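Local coordinates for tail spike protein gp49 (PDB 4RU4) that forms the tailspike of Pseudomonas phage LKA1 and acts as a lyase on the O-specific polysaccharide of the host, probably degrading it during virus entry, at residues P69-S74 with A92-T97; S110-V115 with N221-E226; S230-D235 with D253-N258; N277-G282 with P307-R312. One frame throughout, in Å; residues are numbered along the deposited sequence.

Interaction 1: P69-S74 with A92-T97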
# COMPACT_ATOMS: atom_id res chain seq x y z
N PRO B 69 6.33 -34.48 13.71
CA PRO B 69 5.43 -33.34 13.90
C PRO B 69 4.38 -33.68 14.95
O PRO B 69 3.91 -34.82 15.01
CB PRO B 69 4.76 -33.17 12.51
CG PRO B 69 5.71 -33.79 11.56
CD PRO B 69 6.34 -34.95 12.32
N VAL B 70 4.05 -32.70 15.79
CA VAL B 70 3.13 -32.91 16.90
C VAL B 70 1.79 -32.25 16.61
O VAL B 70 1.74 -31.07 16.26
CB VAL B 70 3.72 -32.36 18.21
CG1 VAL B 70 2.75 -32.52 19.38
CG2 VAL B 70 5.06 -33.06 18.49
N HIS B 71 0.72 -33.01 16.73
CA HIS B 71 -0.61 -32.45 16.64
C HIS B 71 -1.23 -32.41 18.04
O HIS B 71 -1.25 -33.41 18.74
CB HIS B 71 -1.52 -33.27 15.72
CG HIS B 71 -2.93 -32.76 15.71
ND1 HIS B 71 -3.28 -31.55 15.15
CD2 HIS B 71 -4.06 -33.26 16.26
CE1 HIS B 71 -4.57 -31.34 15.33
NE2 HIS B 71 -5.07 -32.36 16.00
N ILE B 72 -1.71 -31.24 18.43
CA ILE B 72 -2.29 -31.06 19.76
C ILE B 72 -3.80 -30.89 19.61
O ILE B 72 -4.26 -29.85 19.19
CB ILE B 72 -1.71 -29.80 20.46
CG1 ILE B 72 -0.19 -29.92 20.60
CG2 ILE B 72 -2.37 -29.59 21.84
CD1 ILE B 72 0.43 -28.82 21.47
N PRO B 73 -4.57 -31.92 19.97
CA PRO B 73 -6.03 -31.88 19.97
C PRO B 73 -6.51 -30.83 20.95
O PRO B 73 -5.75 -30.57 21.88
CB PRO B 73 -6.42 -33.26 20.52
CG PRO B 73 -5.24 -34.11 20.23
CD PRO B 73 -4.05 -33.21 20.44
N SER B 74 -7.72 -30.29 20.76
CA SER B 74 -8.39 -29.47 21.77
C SER B 74 -8.20 -30.05 23.15
O SER B 74 -8.40 -31.25 23.35
CB SER B 74 -9.90 -29.38 21.52
OG SER B 74 -10.17 -28.45 20.49
N ALA B 92 1.17 -28.25 15.75
CA ALA B 92 -0.06 -27.71 15.20
C ALA B 92 -1.26 -28.21 16.03
O ALA B 92 -1.30 -29.38 16.40
CB ALA B 92 -0.21 -28.12 13.73
N GLY B 93 -2.21 -27.33 16.31
CA GLY B 93 -3.36 -27.68 17.12
C GLY B 93 -4.66 -27.52 16.35
O GLY B 93 -4.63 -27.43 15.11
N ASP B 94 -5.78 -27.48 17.06
CA ASP B 94 -7.09 -27.38 16.41
C ASP B 94 -7.61 -25.96 16.46
O ASP B 94 -8.80 -25.71 16.26
CB ASP B 94 -8.11 -28.29 17.10
CG ASP B 94 -7.86 -29.75 16.81
OD1 ASP B 94 -7.22 -30.06 15.79
OD2 ASP B 94 -8.29 -30.60 17.62
N GLY B 95 -6.71 -25.02 16.77
CA GLY B 95 -7.10 -23.64 16.93
C GLY B 95 -7.01 -23.21 18.38
O GLY B 95 -6.26 -23.77 19.18
N ALA B 96 -7.79 -22.20 18.73
CA ALA B 96 -7.66 -21.54 20.02
C ALA B 96 -8.07 -22.45 21.18
O ALA B 96 -7.82 -22.11 22.33
CB ALA B 96 -8.50 -20.24 20.04
N THR B 97 -8.71 -23.58 20.87
CA THR B 97 -9.10 -24.54 21.93
C THR B 97 -7.97 -25.51 22.27
O THR B 97 -8.10 -26.30 23.20
CB THR B 97 -10.35 -25.35 21.55
OG1 THR B 97 -10.18 -25.88 20.24
CG2 THR B 97 -11.60 -24.47 21.58
O HOH W 1 -7.46 -33.36 16.37
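CG of His71 stands anti to the backbone N (chi1 175°), beside the carbonyl carbon, while CG of Asp94 is beside its own backbone N (chi1 -72°); the two side chains then cross at about a right angle. The carboxylate comes up to the rim of the imidazole: Asp94 OD1 lies near the ring plane, 3.0 Å from His71 CE1, with ring and carboxylate planes 50° apart. A water completes the link, 2.6 Å from His71 NE2 and donating a hydrogen bond to Asp94 OD2. That same oxygen accepts Ser74 N at 3.2 Å, the amide arriving from above the carboxylate plane, so Asp94 OD2 binds both the water that reaches the ring and the backbone after Pro73. Farther on, Ser74 OG and Thr97 OG1 share a short hydrogen bond of 2.6 Å. Gln90 of the second subunit also bonds Thr97 OG1, and Pro69 of that subunit lies against Ser74 and Asp94.

Behind these polar groups runs a short parallel pairing. Ala92 N donates to Val70 O at 2.9 Å, and Ile72 N to Ala92 O at 2.8 Å, which puts His71 and Ala92 side by side with their side chains on one face. This pairing joins the succession of parallel strands that continues into the beta-helix of pectate lyase-like tailspikes. Strand 89-93 is flanked on its other edge by strand 206-209, whereas Val70 and Ile72 turn their side chains to helix 55-65, packing on Ala63 and Leu60.

Interaction 2: S110-V115 with N221-E226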
# COMPACT_ATOMS: atom_id res chain seq x y z
N SER B 110 10.79 -19.56 28.62
CA SER B 110 9.79 -19.49 27.55
C SER B 110 8.77 -20.63 27.66
O SER B 110 9.09 -21.73 28.13
CB SER B 110 10.47 -19.58 26.16
OG SER B 110 11.53 -18.65 26.07
N VAL B 111 7.55 -20.38 27.21
CA VAL B 111 6.55 -21.45 27.20
C VAL B 111 6.90 -22.51 26.15
O VAL B 111 6.87 -23.71 26.42
CB VAL B 111 5.12 -20.93 26.94
CG1 VAL B 111 4.13 -22.10 27.01
CG2 VAL B 111 4.75 -19.85 27.98
N LEU B 112 7.26 -22.05 24.95
CA LEU B 112 7.57 -22.91 23.84
C LEU B 112 8.82 -22.30 23.22
O LEU B 112 8.91 -21.07 23.05
CB LEU B 112 6.40 -22.85 22.85
CG LEU B 112 6.10 -23.93 21.84
CD1 LEU B 112 6.14 -25.27 22.56
CD2 LEU B 112 4.72 -23.71 21.21
N SER B 113 9.82 -23.13 22.91
CA SER B 113 11.05 -22.58 22.35
C SER B 113 11.77 -23.54 21.43
O SER B 113 11.76 -24.76 21.63
CB SER B 113 12.00 -22.08 23.45
OG SER B 113 12.45 -23.16 24.25
N CYS B 114 12.41 -22.97 20.40
CA CYS B 114 13.28 -23.74 19.53
C CYS B 114 14.52 -22.92 19.24
O CYS B 114 14.41 -21.74 18.87
CB CYS B 114 12.60 -24.12 18.22
SG CYS B 114 13.63 -25.29 17.27
N VAL B 115 15.70 -23.51 19.44
CA VAL B 115 16.96 -22.78 19.25
C VAL B 115 17.85 -23.54 18.23
O VAL B 115 18.16 -24.73 18.43
CB VAL B 115 17.73 -22.62 20.58
CG1 VAL B 115 19.02 -21.79 20.39
CG2 VAL B 115 16.84 -22.02 21.67
N ASN B 221 9.02 -15.22 27.84
CA ASN B 221 8.50 -15.23 26.48
C ASN B 221 7.37 -16.22 26.35
O ASN B 221 7.40 -17.28 26.98
CB ASN B 221 9.59 -15.69 25.52
CG ASN B 221 10.85 -14.89 25.67
OD1 ASN B 221 10.84 -13.66 25.55
ND2 ASN B 221 11.96 -15.58 25.94
N GLY B 222 6.41 -15.89 25.50
CA GLY B 222 5.39 -16.87 25.15
C GLY B 222 6.02 -17.88 24.22
O GLY B 222 6.05 -19.07 24.52
N LEU B 223 6.53 -17.41 23.09
CA LEU B 223 7.25 -18.27 22.16
C LEU B 223 8.60 -17.63 21.83
O LEU B 223 8.65 -16.43 21.50
CB LEU B 223 6.43 -18.44 20.88
CG LEU B 223 7.13 -18.98 19.64
CD1 LEU B 223 7.66 -20.39 19.85
CD2 LEU B 223 6.13 -18.95 18.50
N LEU B 224 9.67 -18.42 21.92
CA LEU B 224 11.02 -17.96 21.54
C LEU B 224 11.53 -18.85 20.41
O LEU B 224 11.54 -20.06 20.56
CB LEU B 224 11.99 -18.12 22.71
CG LEU B 224 13.45 -17.84 22.33
CD1 LEU B 224 13.66 -16.39 21.93
CD2 LEU B 224 14.39 -18.24 23.48
N VAL B 225 11.96 -18.26 19.31
CA VAL B 225 12.58 -19.03 18.22
C VAL B 225 13.89 -18.29 17.95
O VAL B 225 13.89 -17.09 17.69
CB VAL B 225 11.71 -19.08 16.93
CG1 VAL B 225 12.44 -19.85 15.82
CG2 VAL B 225 10.32 -19.70 17.21
N GLU B 226 15.01 -19.00 18.06
CA GLU B 226 16.31 -18.35 18.00
C GLU B 226 17.23 -19.08 16.99
O GLU B 226 17.27 -20.31 16.98
CB GLU B 226 16.95 -18.33 19.39
CG GLU B 226 18.39 -17.77 19.41
CD GLU B 226 18.92 -17.52 20.82
OE1 GLU B 226 18.16 -17.74 21.80
OE2 GLU B 226 20.10 -17.09 20.95
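Ser110 to Val115 and Asn221 to Glu226 are paired in parallel, residue for residue, on neighbouring coils of a right-handed parallel beta-helix, the fold of pectate lyase-like proteins, and run round a corner of it together. Strands 113-115 and 223-226 run 4.8 Å apart and only 8° from parallel.

Backbone hydrogen bonds carry most of the contact. Leu224 N reaches Leu112 O, Cys114 N reaches Leu224 O, and Glu226 N reaches Cys114 O at 2.9 Å, the regular alternation of a parallel sheet. Both chains turn a corner, at Val111-Leu112 and at Gly222, and the bonding continues through the bend: Val111 N donates to Asn221 O at 3.1 Å and Leu112 N to Gly222 O at 3.2 Å.

Side-chain packing divides between the faces. Leu112, Cys114, Leu223 and Val225 share one face, where Leu112 goes on to pack on Leu89 and Ile91. On the other face Val115 and Glu226 lie side by side, pointing the same way, in an aliphatic contact of Val115 CG1 with CB and CG of Glu226; the carboxylate end of that glutamate forms a salt bridge with Arg250.

The side-chain polar contact is made just before the corner. Asn221 ND2 donates to Ser110 OG at 3.1 Å in a nearly straight bond (171°), the hydroxyl oxygen lying in the amide plane and also 3.4 Å from Leu224 CB.

Interaction 3: S230-D235 with D253-N258; sequences SPRVDD and DAKITN. With EDO (1,2-ethanediol), chain S.
Asp253 OD2 accepts from two donors of the facing segment. Ser230 OG donates at 2.7 Å to the anti lone pair of that oxygen, while Arg232 NH2, at 2.8 Å, comes on the syn side, tilted out of the carboxylate plane, in a nearly straight salt bridge (174°). Arg232 bends at chi2 (-68°), and its NH1 also reaches the backbone Asp253 O, giving an end-on, two-nitrogen grip. Lys255 lays CD over the centre of the guanidinium, and its NZ bonds Asp253 OD1; that shared aspartate would offset the repulsion between NZ and Arg232 NH2, 3.7 Å apart.

Between the charged ends runs a parallel pairing of successive beta-helix coils: Val233 N to Lys255 O and Thr257 N to Val233 O. Val233 and Ile256 lie side by side, Val233 CG1 to Ile256 CD1 3.8 Å, and both pack on Phe248.

A second doubly held oxygen is Asp234 OD1. Asn258 ND2 meets Asp234 OD1 nearly along its C-O axis at 2.6 Å. Thr257 OG1 donates to Asp234 OD1 at 2.7 Å, tilted on the anti side. Beyond it, an ethanediol, probably from the crystallisation liquor, donates from O1 to Asn258 O and, in the Asp235 conformer given here, from O2 to Asp235 OD1; Arg232 NE of the second subunit also bonds it.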
# COMPACT_ATOMS: atom_id res chain seq x y z
N SER B 230 13.83 -19.36 8.28
CA SER B 230 12.42 -19.43 7.89
C SER B 230 11.47 -20.13 8.87
O SER B 230 10.63 -20.96 8.46
CB SER B 230 12.27 -20.01 6.49
OG SER B 230 12.97 -19.20 5.55
N PRO B 231 11.58 -19.77 10.17
CA PRO B 231 10.54 -20.32 11.05
C PRO B 231 9.19 -19.71 10.71
O PRO B 231 9.11 -18.59 10.18
CB PRO B 231 11.00 -19.90 12.44
CG PRO B 231 11.75 -18.59 12.20
CD PRO B 231 12.43 -18.77 10.84
N ARG B 232 8.12 -20.44 11.04
CA ARG B 232 6.76 -20.05 10.70
C ARG B 232 5.88 -20.10 11.93
O ARG B 232 5.90 -21.10 12.66
CB ARG B 232 6.21 -21.01 9.64
CG ARG B 232 6.94 -20.91 8.29
CD ARG B 232 6.63 -19.58 7.65
NE ARG B 232 7.28 -19.33 6.36
CZ ARG B 232 8.43 -18.66 6.21
NH1 ARG B 232 9.08 -18.22 7.29
NH2 ARG B 232 8.93 -18.47 4.99
N VAL B 233 5.16 -19.02 12.21
CA VAL B 233 4.15 -19.02 13.29
C VAL B 233 2.86 -18.52 12.65
O VAL B 233 2.85 -17.45 12.02
CB VAL B 233 4.55 -18.09 14.45
CG1 VAL B 233 3.45 -18.07 15.55
CG2 VAL B 233 5.90 -18.51 15.05
N ASP B 234 1.77 -19.29 12.74
CA ASP B 234 0.56 -18.93 12.00
C ASP B 234 -0.66 -19.29 12.83
O ASP B 234 -0.67 -20.34 13.48
CB ASP B 234 0.53 -19.66 10.65
CG ASP B 234 -0.74 -19.35 9.86
OD1 ASP B 234 -1.05 -18.16 9.64
OD2 ASP B 234 -1.45 -20.31 9.49
N ASP B 235 -1.64 -18.40 12.84
CA ASP B 235 -2.92 -18.70 13.46
C ASP B 235 -2.74 -19.04 14.95
O ASP B 235 -3.35 -19.97 15.46
CB ASP B 235 -3.58 -19.85 12.67
CG ASP B 235 -5.00 -20.14 13.10
OD1 ASP B 235 -5.70 -19.18 13.51
OD2 ASP B 235 -5.42 -21.32 13.00
N ASP B 253 14.21 -14.61 7.80
CA ASP B 253 12.89 -14.83 7.20
C ASP B 253 11.88 -15.44 8.20
O ASP B 253 11.10 -16.34 7.85
CB ASP B 253 13.01 -15.71 5.93
CG ASP B 253 11.64 -15.97 5.26
OD1 ASP B 253 10.85 -15.03 5.17
OD2 ASP B 253 11.37 -17.14 4.84
N ALA B 254 11.91 -14.97 9.44
CA ALA B 254 10.87 -15.37 10.39
C ALA B 254 9.56 -14.73 9.96
O ALA B 254 9.52 -13.52 9.71
CB ALA B 254 11.24 -14.90 11.79
N LYS B 255 8.49 -15.51 9.87
CA LYS B 255 7.18 -14.93 9.57
C LYS B 255 6.14 -15.32 10.61
O LYS B 255 5.96 -16.52 10.88
CB LYS B 255 6.71 -15.35 8.18
CG LYS B 255 7.49 -14.70 7.02
CD LYS B 255 6.84 -14.99 5.67
CE LYS B 255 7.50 -14.17 4.57
NZ LYS B 255 8.26 -15.03 3.66
N ILE B 256 5.47 -14.33 11.19
CA ILE B 256 4.29 -14.61 12.02
C ILE B 256 3.08 -14.02 11.32
O ILE B 256 3.08 -12.84 10.95
CB ILE B 256 4.40 -14.08 13.44
CG1 ILE B 256 3.08 -14.33 14.20
CG2 ILE B 256 4.75 -12.57 13.48
CD1 ILE B 256 3.27 -14.28 15.72
N THR B 257 2.04 -14.84 11.14
CA THR B 257 0.88 -14.42 10.33
C THR B 257 -0.44 -14.77 11.04
O THR B 257 -0.52 -15.76 11.78
CB THR B 257 0.89 -15.13 8.95
OG1 THR B 257 1.07 -16.55 9.16
CG2 THR B 257 2.03 -14.59 8.07
N ASN B 258 -1.48 -13.97 10.78
CA ASN B 258 -2.84 -14.35 11.22
C ASN B 258 -2.97 -14.67 12.73
O ASN B 258 -3.77 -15.54 13.14
CB ASN B 258 -3.30 -15.54 10.39
CG ASN B 258 -2.98 -15.36 8.90
OD1 ASN B 258 -3.28 -14.32 8.32
ND2 ASN B 258 -2.34 -16.38 8.28
C1 EDO S . -5.52 -15.71 16.01
O1 EDO S . -5.94 -15.06 14.81
C2 EDO S . -6.54 -16.77 16.39
O2 EDO S . -6.85 -17.51 15.22
O HOH W 2 6.84 -17.29 2.66
O HOH W 3 -6.31 -16.87 12.24

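Interaction 4: N277-G282 with P307-R312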
# COMPACT_ATOMS: atom_id res chain seq x y z
N ASN B 277 17.64 -8.81 16.18
CA ASN B 277 18.74 -9.24 15.31
C ASN B 277 18.27 -10.16 14.17
O ASN B 277 18.87 -11.19 13.90
CB ASN B 277 19.82 -9.93 16.17
CG ASN B 277 20.24 -9.07 17.38
OD1 ASN B 277 20.12 -9.50 18.53
ND2 ASN B 277 20.76 -7.84 17.12
N CYS B 278 17.17 -9.78 13.51
CA CYS B 278 16.57 -10.63 12.49
C CYS B 278 16.70 -9.98 11.12
O CYS B 278 16.83 -8.75 11.01
CB CYS B 278 15.08 -10.86 12.76
SG CYS B 278 14.68 -11.98 14.15
N HIS B 279 16.60 -10.80 10.08
CA HIS B 279 16.79 -10.31 8.71
C HIS B 279 15.74 -11.01 7.84
O HIS B 279 15.56 -12.22 7.98
CB HIS B 279 18.24 -10.63 8.28
CG HIS B 279 18.69 -9.97 7.00
ND1 HIS B 279 19.90 -9.32 6.87
CD2 HIS B 279 18.11 -9.91 5.77
CE1 HIS B 279 20.04 -8.87 5.64
NE2 HIS B 279 18.96 -9.21 4.95
N ASP B 280 15.03 -10.26 7.00
CA ASP B 280 13.91 -10.78 6.20
C ASP B 280 12.69 -11.12 7.07
O ASP B 280 12.76 -11.09 8.29
CB ASP B 280 14.31 -11.98 5.31
CG ASP B 280 14.68 -11.57 3.88
OD1 ASP B 280 15.44 -10.60 3.73
OD2 ASP B 280 14.21 -12.24 2.92
N GLY B 281 11.58 -11.45 6.42
CA GLY B 281 10.40 -11.86 7.17
C GLY B 281 9.63 -10.68 7.74
O GLY B 281 9.69 -9.56 7.22
N GLY B 282 8.86 -10.96 8.80
CA GLY B 282 8.05 -9.94 9.43
C GLY B 282 6.71 -10.47 9.92
O GLY B 282 6.56 -11.66 10.11
N PRO B 307 22.34 -6.03 12.85
CA PRO B 307 21.20 -5.13 12.67
C PRO B 307 19.96 -5.83 12.10
O PRO B 307 20.04 -6.86 11.44
CB PRO B 307 21.72 -4.10 11.66
CG PRO B 307 23.23 -4.05 11.95
CD PRO B 307 23.54 -5.51 12.13
N VAL B 308 18.81 -5.24 12.38
CA VAL B 308 17.56 -5.81 11.96
C VAL B 308 17.27 -5.23 10.58
O VAL B 308 17.16 -4.01 10.44
CB VAL B 308 16.46 -5.35 12.94
CG1 VAL B 308 15.08 -5.77 12.41
CG2 VAL B 308 16.74 -5.90 14.33
N ARG B 309 17.14 -6.09 9.56
CA ARG B 309 17.00 -5.58 8.18
C ARG B 309 15.94 -6.28 7.35
O ARG B 309 15.78 -7.49 7.46
CB ARG B 309 18.33 -5.69 7.44
CG ARG B 309 19.43 -4.76 7.99
CD ARG B 309 20.53 -4.65 6.95
NE ARG B 309 21.63 -3.74 7.32
CZ ARG B 309 22.71 -4.09 8.00
NH1 ARG B 309 22.87 -5.34 8.45
NH2 ARG B 309 23.66 -3.20 8.22
N ASN B 310 15.27 -5.52 6.48
CA ASN B 310 14.21 -6.05 5.59
C ASN B 310 13.17 -6.81 6.38
O ASN B 310 12.66 -7.84 5.94
CB ASN B 310 14.76 -6.91 4.43
CG ASN B 310 13.69 -7.19 3.35
OD1 ASN B 310 12.86 -6.33 3.04
ND2 ASN B 310 13.66 -8.42 2.83
N VAL B 311 12.83 -6.29 7.56
CA VAL B 311 11.72 -6.85 8.33
C VAL B 311 10.52 -5.94 8.12
O VAL B 311 10.60 -4.71 8.29
CB VAL B 311 12.07 -7.07 9.83
CG1 VAL B 311 10.89 -7.72 10.56
CG2 VAL B 311 13.35 -7.93 9.98
N ARG B 312 9.41 -6.54 7.68
CA ARG B 312 8.27 -5.78 7.21
C ARG B 312 7.02 -6.12 8.02
O ARG B 312 6.63 -7.27 8.09
CB ARG B 312 8.05 -6.09 5.72
CG ARG B 312 9.32 -5.98 4.91
CD ARG B 312 9.74 -4.50 4.76
NE ARG B 312 10.97 -4.39 3.97
CZ ARG B 312 11.54 -3.23 3.63
NH1 ARG B 312 11.00 -2.08 4.03
NH2 ARG B 312 12.64 -3.23 2.89
O HOH W 4 21.18 -7.75 9.00
O HOH W 5 10.68 -9.17 4.54
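His279 turns its ring face to the aliphatic base of Arg309. CG of the histidine is anti to the backbone N (chi1 -169°), and Arg309 CB sits over the ring 4.1 Å from its centroid, a CH-pi contact displaced toward the rim. From there the arginine chain extends from CG to NE and leads away, to a salt bridge with Glu336 and a hydrogen bond from NH1 to Gly168 O. A water joins the two residues again, 2.9 Å from His279 ND1 while accepting from Arg309 NH1 and donating to Pro307 O.

Asn310, whose CG is also anti to its backbone N (chi1 -167°), presents ND2 to Asp280 OD1 at 3.0 Å. The bond is straight (170°) and lies in the amide plane, yet it meets the carboxylate from above; this oxygen also forms a salt bridge with Arg319 of the third subunit. Arg312, bent at chi2, grips Asn310 OD1 side-on through NE and NH2, and Thr344 of the third subunit bonds the same oxygen.

Val311 CG2 touches two carbonyl oxygens, Cys278 O at 3.7 Å and Asp280 O at 3.6 Å. Backbone bonds such as Asp280 N to Arg309 O, at 2.9 Å, join these adjacent turns of the beta-helix. The amide of Asn310 thus ties an acid on one turn to an arginine on its own, and the partners from the third subunit imply that this buried polar group also serves the trimer interface.

Overall arrangement
Interactions 1 and 3 and the far end of interaction 4 (Gly281-Gly282 with Arg312) lie along the same succession of parallel strands, whereas interaction 2 belongs largely to another face of the beta-helix. Interactions 2 and 4 are buried; 1 and 3 are only partly so. Interaction 3 is central: Val225 of interaction 2 packs on Pro231, and strand 254-257 is the direct neighbour of strand 281-284 in interaction 4, with a probable hydrogen bond from Gly282 N to Ala254 O. Interaction 2 touches no other subunit and rests mainly on backbone bonds and apolar packing. The other three have more of their contact in polar side chains, some partnered by another subunit. Interactions 1 and 4 are farthest apart, their centres about 29 Å from each other.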